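Local coordinates for benzyl alcohol dehydrogenase (Acinetobacter calcoaceticus, PDB 1F8F), which catalyses the NAD-dependent oxidation of benzyl alcohol, and probably of related aryl alcohols, to the aldehyde as a zinc-containing dehydrogenase, at residues A[217-221]-A[251-255]. Coordinates in Å, arbitrary orientation, origin at the centre of the assembly. Numbering follows the deposited sequence.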
ATOM      1  N   ILE A 217     -16.448  -8.016 -14.494  1.00 25.68           N
ATOM      2  CA  ILE A 217     -16.656  -9.423 -14.783  1.00 25.61           C
ATOM      3  C   ILE A 217     -16.705 -10.223 -13.477  1.00 24.51           C
ATOM      4  O   ILE A 217     -15.775 -10.249 -12.649  1.00 23.05           O
ATOM      5  CB  ILE A 217     -15.551  -9.914 -15.741  1.00 24.69           C
ATOM      6  CG1 ILE A 217     -15.672  -9.450 -17.204  1.00 26.02           C
ATOM      7  CG2 ILE A 217     -15.510 -11.429 -15.732  1.00 20.64           C
ATOM      8  CD1 ILE A 217     -14.430  -9.757 -18.041  1.00 24.69           C
ATOM      9  N   ILE A 218     -17.817 -10.903 -13.194  1.00 24.29           N
ATOM     10  CA  ILE A 218     -18.053 -11.620 -11.936  1.00 24.34           C
ATOM     11  C   ILE A 218     -18.546 -13.043 -12.206  1.00 25.15           C
ATOM     12  O   ILE A 218     -19.675 -13.308 -12.649  1.00 22.17           O
ATOM     13  CB  ILE A 218     -19.051 -10.827 -11.074  1.00 25.87           C
ATOM     14  CG1 ILE A 218     -18.566  -9.394 -10.791  1.00 28.48           C
ATOM     15  CG2 ILE A 218     -19.278 -11.508  -9.740  1.00 27.90           C
ATOM     16  CD1 ILE A 218     -19.486  -8.457 -10.029  1.00 29.01           C
ATOM     17  N   ILE A 219     -17.661 -13.997 -11.903  1.00 22.75           N
ATOM     18  CA  ILE A 219     -17.814 -15.384 -12.246  1.00 25.00           C
ATOM     19  C   ILE A 219     -18.031 -16.268 -11.038  1.00 27.19           C
ATOM     20  O   ILE A 219     -17.493 -15.964  -9.964  1.00 26.47           O
ATOM     21  CB  ILE A 219     -16.578 -15.866 -13.053  1.00 26.59           C
ATOM     22  CG1 ILE A 219     -16.315 -15.022 -14.313  1.00 27.19           C
ATOM     23  CG2 ILE A 219     -16.701 -17.323 -13.375  1.00 24.81           C
ATOM     24  CD1 ILE A 219     -15.060 -15.376 -15.095  1.00 26.19           C
ATOM     25  N   ALA A 220     -18.867 -17.305 -11.231  1.00 25.85           N
ATOM     26  CA  ALA A 220     -19.081 -18.282 -10.172  1.00 26.98           C
ATOM     27  C   ALA A 220     -18.986 -19.705 -10.751  1.00 28.89           C
ATOM     28  O   ALA A 220     -19.599 -19.946 -11.783  1.00 26.29           O
ATOM     29  CB  ALA A 220     -20.419 -18.058  -9.490  1.00 25.67           C
ATOM     30  N   VAL A 221     -18.212 -20.585 -10.131  1.00 29.83           N
ATOM     31  CA  VAL A 221     -17.949 -21.966 -10.479  1.00 31.82           C
ATOM     32  C   VAL A 221     -18.421 -22.911  -9.363  1.00 32.49           C
ATOM     33  O   VAL A 221     -18.240 -22.621  -8.182  1.00 30.32           O
ATOM     34  CB  VAL A 221     -16.430 -22.207 -10.664  1.00 33.01           C
ATOM     35  CG1 VAL A 221     -16.064 -23.607 -11.131  1.00 31.42           C
ATOM     36  CG2 VAL A 221     -15.773 -21.174 -11.592  1.00 31.86           C
ATOM     37  N   ILE A 251     -12.625 -19.725 -17.860  1.00 23.25           N
ATOM     38  CA  ILE A 251     -12.186 -18.458 -17.236  1.00 22.59           C
ATOM     39  C   ILE A 251     -11.183 -17.772 -18.124  1.00 22.86           C
ATOM     40  O   ILE A 251     -11.349 -16.562 -18.316  1.00 24.54           O
ATOM     41  CB  ILE A 251     -11.593 -18.669 -15.814  1.00 20.25           C
ATOM     42  CG1 ILE A 251     -12.634 -19.271 -14.903  1.00 16.13           C
ATOM     43  CG2 ILE A 251     -11.087 -17.332 -15.248  1.00 21.00           C
ATOM     44  CD1 ILE A 251     -12.334 -19.849 -13.578  1.00 13.59           C
ATOM     45  N   LYS A 252     -10.168 -18.392 -18.722  1.00 24.09           N
ATOM     46  CA  LYS A 252      -9.191 -17.663 -19.538  1.00 25.87           C
ATOM     47  C   LYS A 252      -9.764 -17.019 -20.786  1.00 27.12           C
ATOM     48  O   LYS A 252      -9.419 -15.844 -21.128  1.00 22.05           O
ATOM     49  CB  LYS A 252      -8.043 -18.607 -19.915  1.00 30.13           C
ATOM     50  CG  LYS A 252      -6.830 -18.609 -18.978  1.00 32.36           C
ATOM     51  CD  LYS A 252      -6.035 -19.890 -19.159  1.00 34.84           C
ATOM     52  CE  LYS A 252      -4.890 -20.008 -18.184  1.00 38.29           C
ATOM     53  NZ  LYS A 252      -3.567 -19.591 -18.755  1.00 37.62           N
ATOM     54  N   GLU A 253     -10.711 -17.740 -21.454  1.00 26.41           N
ATOM     55  CA  GLU A 253     -11.323 -17.100 -22.659  1.00 28.52           C
ATOM     56  C   GLU A 253     -12.227 -15.943 -22.291  1.00 26.53           C
ATOM     57  O   GLU A 253     -12.231 -14.909 -22.973  1.00 27.80           O
ATOM     58  CB  GLU A 253     -11.987 -18.134 -23.566  1.00 31.56           C
ATOM     59  CG  GLU A 253     -13.159 -18.940 -23.047  1.00 35.49           C
ATOM     60  CD  GLU A 253     -13.395 -20.359 -23.545  1.00 39.42           C
ATOM     61  OE1 GLU A 253     -12.650 -20.925 -24.373  1.00 39.33           O
ATOM     62  OE2 GLU A 253     -14.382 -21.059 -23.158  1.00 39.43           O
ATOM     63  N   ILE A 254     -13.015 -16.041 -21.228  1.00 24.76           N
ATOM     64  CA  ILE A 254     -13.925 -14.991 -20.774  1.00 23.69           C
ATOM     65  C   ILE A 254     -13.165 -13.720 -20.372  1.00 24.62           C
ATOM     66  O   ILE A 254     -13.654 -12.610 -20.656  1.00 23.67           O
ATOM     67  CB  ILE A 254     -14.709 -15.491 -19.531  1.00 21.44           C
ATOM     68  CG1 ILE A 254     -15.730 -16.587 -19.953  1.00 20.64           C
ATOM     69  CG2 ILE A 254     -15.473 -14.421 -18.753  1.00 20.34           C
ATOM     70  CD1 ILE A 254     -16.420 -17.314 -18.777  1.00 16.90           C
ATOM     71  N   THR A 255     -12.002 -13.814 -19.720  1.00 22.70           N
ATOM     72  CA  THR A 255     -11.265 -12.666 -19.239  1.00 24.52           C
ATOM     73  C   THR A 255     -10.070 -12.277 -20.108  1.00 26.45           C
ATOM     74  O   THR A 255      -9.214 -11.454 -19.772  1.00 23.29           O
ATOM     75  CB  THR A 255     -10.679 -12.884 -17.824  1.00 24.08           C
ATOM     76  OG1 THR A 255      -9.805 -14.036 -17.799  1.00 22.90           O
ATOM     77  CG2 THR A 255     -11.787 -13.220 -16.836  1.00 23.31           C
TER
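Mainly apolar side-chain packing joins strand 217-222, an inner strand of the six-stranded parallel sheet of the coenzyme-binding domain, to the C-terminal end of helix 247-254 on one face of that sheet. The strand offers every second residue, I217, I219 and V221, and beta-branched side chains suit this place because they are at home in extended backbone and present a broad apolar surface. I251 and I254, three residues apart, fall on the same side of the helix and are apolar because it faces the sheet; K252 and E253 lie off that side. I219 is central: its CD1 lies 3.8 Å from CG2 of I254, 4.3 Å from CG2 of T255 and 4.4 Å from CG2 of I251, so one methyl fits among I251 and I254 of the helix and T255, which follows them. At one end of the strand segment, I217 CG2 meets CG2 of I254 and CG2 of T255, each at 4.3 Å, and I217 CD1 lies 3.9 Å from the carbonyl O of I254; at the other, V221 CG2 approaches I251 CD1 at 4.2 Å. T255 serves two purposes: its methyl joins the apolar layer, while its OG1 hydrogen-bonds with G258 N. I218 points to the other face, touching L207 and K211 of helix 201-213. Helices on both faces, strand order 3-2-1-4-5-6 and NAD about 5 Å from the V221 side chain mark the classic Rossmann fold.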